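Local coordinates for VP24 (White spot syndrome virus, PDB 5HLJ), which is a major envelope protein of the virion, probably anchored in the viral membrane, with a beta-rich body that crystallises as an assembly of three chains, at residues N82-K85 with A86-K89; I155-T158 with N159-Y162. One frame throughout, in Å; residues are numbered along the deposited sequence.

Interaction 1: residues N82-K85 with A86-K89; sequences NVNK and AESK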
loop_
_atom_site.group_PDB
_atom_site.type_symbol
_atom_site.label_atom_id
_atom_site.label_comp_id
_atom_site.label_asym_id
_atom_site.label_seq_id
_atom_site.Cartn_x
_atom_site.Cartn_y
_atom_site.Cartn_z
ATOM N N ASN A 82 -9.835 17.714 13.316
ATOM C CA ASN A 82 -11.179 18.284 13.336
ATOM C C ASN A 82 -12.146 17.400 12.584
ATOM O O ASN A 82 -12.328 17.564 11.386
ATOM C CB ASN A 82 -11.238 19.679 12.704
ATOM C CG ASN A 82 -10.377 20.687 13.411
ATOM O OD1 ASN A 82 -9.951 20.489 14.561
ATOM N ND2 ASN A 82 -10.109 21.796 12.724
ATOM N N VAL A 83 -12.772 16.466 13.267
ATOM C CA VAL A 83 -13.838 15.729 12.626
ATOM C C VAL A 83 -15.158 16.481 12.777
ATOM O O VAL A 83 -15.400 17.150 13.783
ATOM C CB VAL A 83 -13.966 14.320 13.207
ATOM C CG1 VAL A 83 -12.768 13.452 12.759
ATOM C CG2 VAL A 83 -14.064 14.396 14.713
ATOM N N ASN A 84 -16.002 16.373 11.762
ATOM C CA ASN A 84 -17.342 16.916 11.834
ATOM C C ASN A 84 -18.221 15.955 12.624
ATOM O O ASN A 84 -18.749 14.971 12.086
ATOM C CB ASN A 84 -17.890 17.170 10.420
ATOM C CG ASN A 84 -19.320 17.689 10.420
ATOM O OD1 ASN A 84 -19.911 17.930 11.473
ATOM N ND2 ASN A 84 -19.881 17.867 9.228
ATOM N N LYS A 85 -18.384 16.247 13.909
ATOM C CA LYS A 85 -19.148 15.374 14.794
ATOM C C LYS A 85 -20.647 15.403 14.488
ATOM O O LYS A 85 -21.394 14.583 15.001
ATOM C CB LYS A 85 -18.867 15.752 16.246
ATOM C CG LYS A 85 -17.387 16.046 16.482
ATOM C CD LYS A 85 -17.004 16.062 17.947
ATOM C CE LYS A 85 -15.538 16.460 18.126
ATOM N NZ LYS A 85 -15.072 16.271 19.530
ATOM N N ALA A 86 -21.083 16.314 13.617
ATOM C CA ALA A 86 -22.482 16.339 13.178
ATOM C C ALA A 86 -22.843 15.148 12.290
ATOM O O ALA A 86 -24.023 14.850 12.092
ATOM C CB ALA A 86 -22.786 17.634 12.443
ATOM N N GLU A 87 -21.826 14.494 11.728
ATOM C CA GLU A 87 -22.023 13.323 10.878
ATOM C C GLU A 87 -21.041 12.241 11.280
ATOM O O GLU A 87 -20.280 12.421 12.233
ATOM C CB GLU A 87 -21.834 13.675 9.411
ATOM C CG GLU A 87 -22.874 14.606 8.841
ATOM C CD GLU A 87 -22.398 15.285 7.569
ATOM O OE1 GLU A 87 -22.208 14.587 6.552
ATOM O OE2 GLU A 87 -22.205 16.521 7.586
ATOM N N SER A 88 -21.038 11.121 10.560
ATOM C CA SER A 88 -20.062 10.081 10.865
ATOM C C SER A 88 -19.277 9.657 9.615
ATOM O O SER A 88 -19.100 8.465 9.373
ATOM C CB SER A 88 -20.751 8.873 11.508
ATOM O OG SER A 88 -21.788 8.391 10.678
ATOM N N LYS A 89 -18.808 10.645 8.848
ATOM C CA LYS A 89 -18.024 10.426 7.630
ATOM C C LYS A 89 -16.534 10.592 7.882
ATOM O O LYS A 89 -15.703 9.954 7.226
ATOM C CB LYS A 89 -18.447 11.389 6.518
ATOM C CG LYS A 89 -19.863 11.198 6.109
ATOM C CD LYS A 89 -20.299 12.156 5.032
ATOM C CE LYS A 89 -21.812 12.025 4.851
ATOM N NZ LYS A 89 -22.303 12.601 3.582
HETATM O O HOH W 1 -18.165 13.403 9.982
#
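Asn-84 and Glu-87 are the two ends of a type I beta turn, with Lys-85 and Ala-86 at its corners. The turn lies at the surface, in the loop between strands 68-72 and 90-99.

Two direct hydrogen bonds hold it. Glu-87 N donates to Asn-84 O at 3.1 Å. Asn-84 OD1 accepts from Ala-86 N at 2.9 Å, an Asx turn laid over the first part of the beta turn. This second bond is bent, at 141°, and its donor stands well above the plane of the side-chain carbonyl. It can form because CG of Asn-84 lies anti to the backbone N (chi1 178°), which carries the amide over the turn.

Water 1 adds a bridge inside the loop. It donates to Asn-84 O and accepts from Lys-89 N, so Asn-84 O takes both a backbone N-H and a water.

Glu-87 links the Asn-84 amide to Lys-89. Lys-89 NZ and Glu-87 OE1 form a salt bridge of 3.6 Å. The other oxygen, Glu-87 OE2, lies 3.1 Å from Asn-84 ND2, with the amide and carboxylate planes 80° apart.

Neighbours in the chain and in a second subunit hold the loop. Asn-84 N donates to Glu-90 OE1, and Asn-32 ND2 bonds to Glu-87 O. Just before the turn, Asn-82 bonds to Arg-121 and Glu-122 of a second subunit.

At the first corner, the Lys-85 side chain leads away from the turn. At the second, the methyl carbon CB of Ala-86 comes within 3.0 Å of Asn-84 OD1, a tight approach.

Interaction 2: residues I155-T158 with N159-Y162; sequences IDDT and NRHY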
loop_
_atom_site.group_PDB
_atom_site.type_symbol
_atom_site.label_atom_id
_atom_site.label_comp_id
_atom_site.label_asym_id
_atom_site.label_seq_id
_atom_site.Cartn_x
_atom_site.Cartn_y
_atom_site.Cartn_z
ATOM N N ILE A 155 -20.678 6.405 8.394
ATOM C CA ILE A 155 -20.459 5.095 8.977
ATOM C C ILE A 155 -21.556 4.766 10.005
ATOM O O ILE A 155 -21.817 5.546 10.925
ATOM C CB ILE A 155 -19.067 5.014 9.630
ATOM C CG1 ILE A 155 -17.984 5.222 8.562
ATOM C CG2 ILE A 155 -18.879 3.680 10.343
ATOM C CD1 ILE A 155 -18.037 4.186 7.456
ATOM N N ASP A 156 -22.197 3.616 9.832
ATOM C CA ASP A 156 -23.183 3.113 10.783
ATOM C C ASP A 156 -22.977 1.612 10.998
ATOM O O ASP A 156 -21.891 1.094 10.759
ATOM C CB ASP A 156 -24.603 3.381 10.293
ATOM C CG ASP A 156 -24.886 2.735 8.946
ATOM O OD1 ASP A 156 -24.803 1.485 8.843
ATOM O OD2 ASP A 156 -25.208 3.476 7.987
ATOM N N ASP A 157 -24.026 0.906 11.410
ATOM C CA ASP A 157 -23.887 -0.506 11.759
ATOM C C ASP A 157 -23.816 -1.441 10.561
ATOM O O ASP A 157 -23.491 -2.616 10.710
ATOM C CB ASP A 157 -25.042 -0.952 12.656
ATOM C CG ASP A 157 -24.933 -0.401 14.051
ATOM O OD1 ASP A 157 -23.921 -0.721 14.721
ATOM O OD2 ASP A 157 -25.856 0.334 14.480
ATOM N N THR A 158 -24.130 -0.937 9.376
ATOM C CA THR A 158 -24.161 -1.808 8.209
ATOM C C THR A 158 -22.803 -1.900 7.523
ATOM O O THR A 158 -22.548 -2.841 6.776
ATOM C CB THR A 158 -25.206 -1.334 7.167
ATOM O OG1 THR A 158 -24.908 0.006 6.743
ATOM C CG2 THR A 158 -26.593 -1.372 7.762
ATOM N N ASN A 159 -21.932 -0.929 7.787
ATOM C CA ASN A 159 -20.763 -0.734 6.947
ATOM C C ASN A 159 -19.498 -0.335 7.725
ATOM O O ASN A 159 -18.597 0.293 7.167
ATOM C CB ASN A 159 -21.078 0.328 5.876
ATOM C CG ASN A 159 -21.335 1.715 6.474
ATOM O OD1 ASN A 159 -21.252 1.908 7.690
ATOM N ND2 ASN A 159 -21.620 2.690 5.620
ATOM N N ARG A 160 -19.429 -0.690 9.004
ATOM C CA ARG A 160 -18.374 -0.169 9.869
ATOM C C ARG A 160 -17.129 -1.057 9.996
ATOM O O ARG A 160 -16.159 -0.666 10.642
ATOM C CB ARG A 160 -18.932 0.074 11.273
ATOM C CG ARG A 160 -19.277 -1.201 12.023
ATOM C CD ARG A 160 -19.898 -0.867 13.364
ATOM N NE ARG A 160 -19.499 -1.816 14.398
ATOM C CZ ARG A 160 -20.283 -2.760 14.901
ATOM N NH1 ARG A 160 -21.539 -2.878 14.478
ATOM N NH2 ARG A 160 -19.809 -3.574 15.840
ATOM N N HIS A 161 -17.154 -2.246 9.402
ATOM C CA HIS A 161 -16.093 -3.214 9.632
ATOM C C HIS A 161 -14.898 -3.044 8.692
ATOM O O HIS A 161 -15.067 -3.076 7.477
ATOM C CB HIS A 161 -16.650 -4.626 9.498
ATOM C CG HIS A 161 -15.755 -5.675 10.078
ATOM N ND1 HIS A 161 -15.284 -5.615 11.373
ATOM C CD2 HIS A 161 -15.253 -6.816 9.545
ATOM C CE1 HIS A 161 -14.537 -6.676 11.615
ATOM N NE2 HIS A 161 -14.497 -7.419 10.519
ATOM N N TYR A 162 -13.700 -2.868 9.255
ATOM C CA TYR A 162 -12.504 -2.664 8.439
ATOM C C TYR A 162 -11.317 -3.518 8.867
ATOM O O TYR A 162 -11.223 -3.956 10.015
ATOM C CB TYR A 162 -12.108 -1.172 8.433
ATOM C CG TYR A 162 -13.006 -0.419 7.494
ATOM C CD1 TYR A 162 -14.273 0.042 7.905
ATOM C CD2 TYR A 162 -12.635 -0.221 6.176
ATOM C CE1 TYR A 162 -15.131 0.694 7.009
ATOM C CE2 TYR A 162 -13.471 0.421 5.288
ATOM C CZ TYR A 162 -14.717 0.876 5.703
ATOM O OH TYR A 162 -15.514 1.510 4.780
HETATM O O HOH W 2 -19.279 -3.528 7.578
#
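Asn-159 folds its side-chain amide back onto the backbone of Asp-156, and this is the tight part of the contact. Asp-156 N donates to Asn-159 OD1 at 2.9 Å, almost straight at 166° and tilted only slightly from the carbonyl plane. CG of Asn-159 stands between its own backbone N and carbonyl carbon (chi1 65°), which turns the amide toward the preceding residues. Its ND2 bonds to Asp-154 O, so both ends of the amide are held and its rotation is fixed.

In Asp-156 one oxygen takes both bonds. OD1 accepts from Thr-158 N at 2.6 Å, nearly along its C-O axis, and from Thr-158 OG1, also at 2.6 Å. The hydroxyl comes in on the syn lone pair.

On the inner side, buried Ile-155 packs its CG2 against Arg-160 CB at 3.7 Å. Arg-160 CB also rests on Asp-156 O, 3.2 Å away.

The outer side is looser. Exposed Asp-157 lies alongside Arg-160, and the two side chains point the same way. Their salt bridge is single: Asp-157 OD1 to Arg-160 NH1, 3.2 Å. The carboxylate and guanidinium planes are 83° apart, so the groups do not pair flat. Water 2 accepts from His-161 N and gives a weak bond to Thr-158 O.

The bond from Thr-158 N to Asp-156 OD1 makes an Asx turn, here in the loop leading into strand 161-170.

Interactions 1 and 2 lie on the same side of the chain's centre, with their own centres about 15 Å apart. Residues 82-89 form a surface loop that leads into strand 90-99. Residues 155-160 lead into strand 161-170, whose first two residues close interaction 2. The two loops touch directly. Ser-88 O is 2.8 Å from Ile-155 N, a probable hydrogen bond, and Ser-88 OG bonds to Ile-155 O. Asp-154 is shared by both contacts, and its OD1 accepts from Ser-88 N. Of the two, interaction 1 alone reaches a second subunit, through Asn-82; no other chain of the assembly touches residues 155-162.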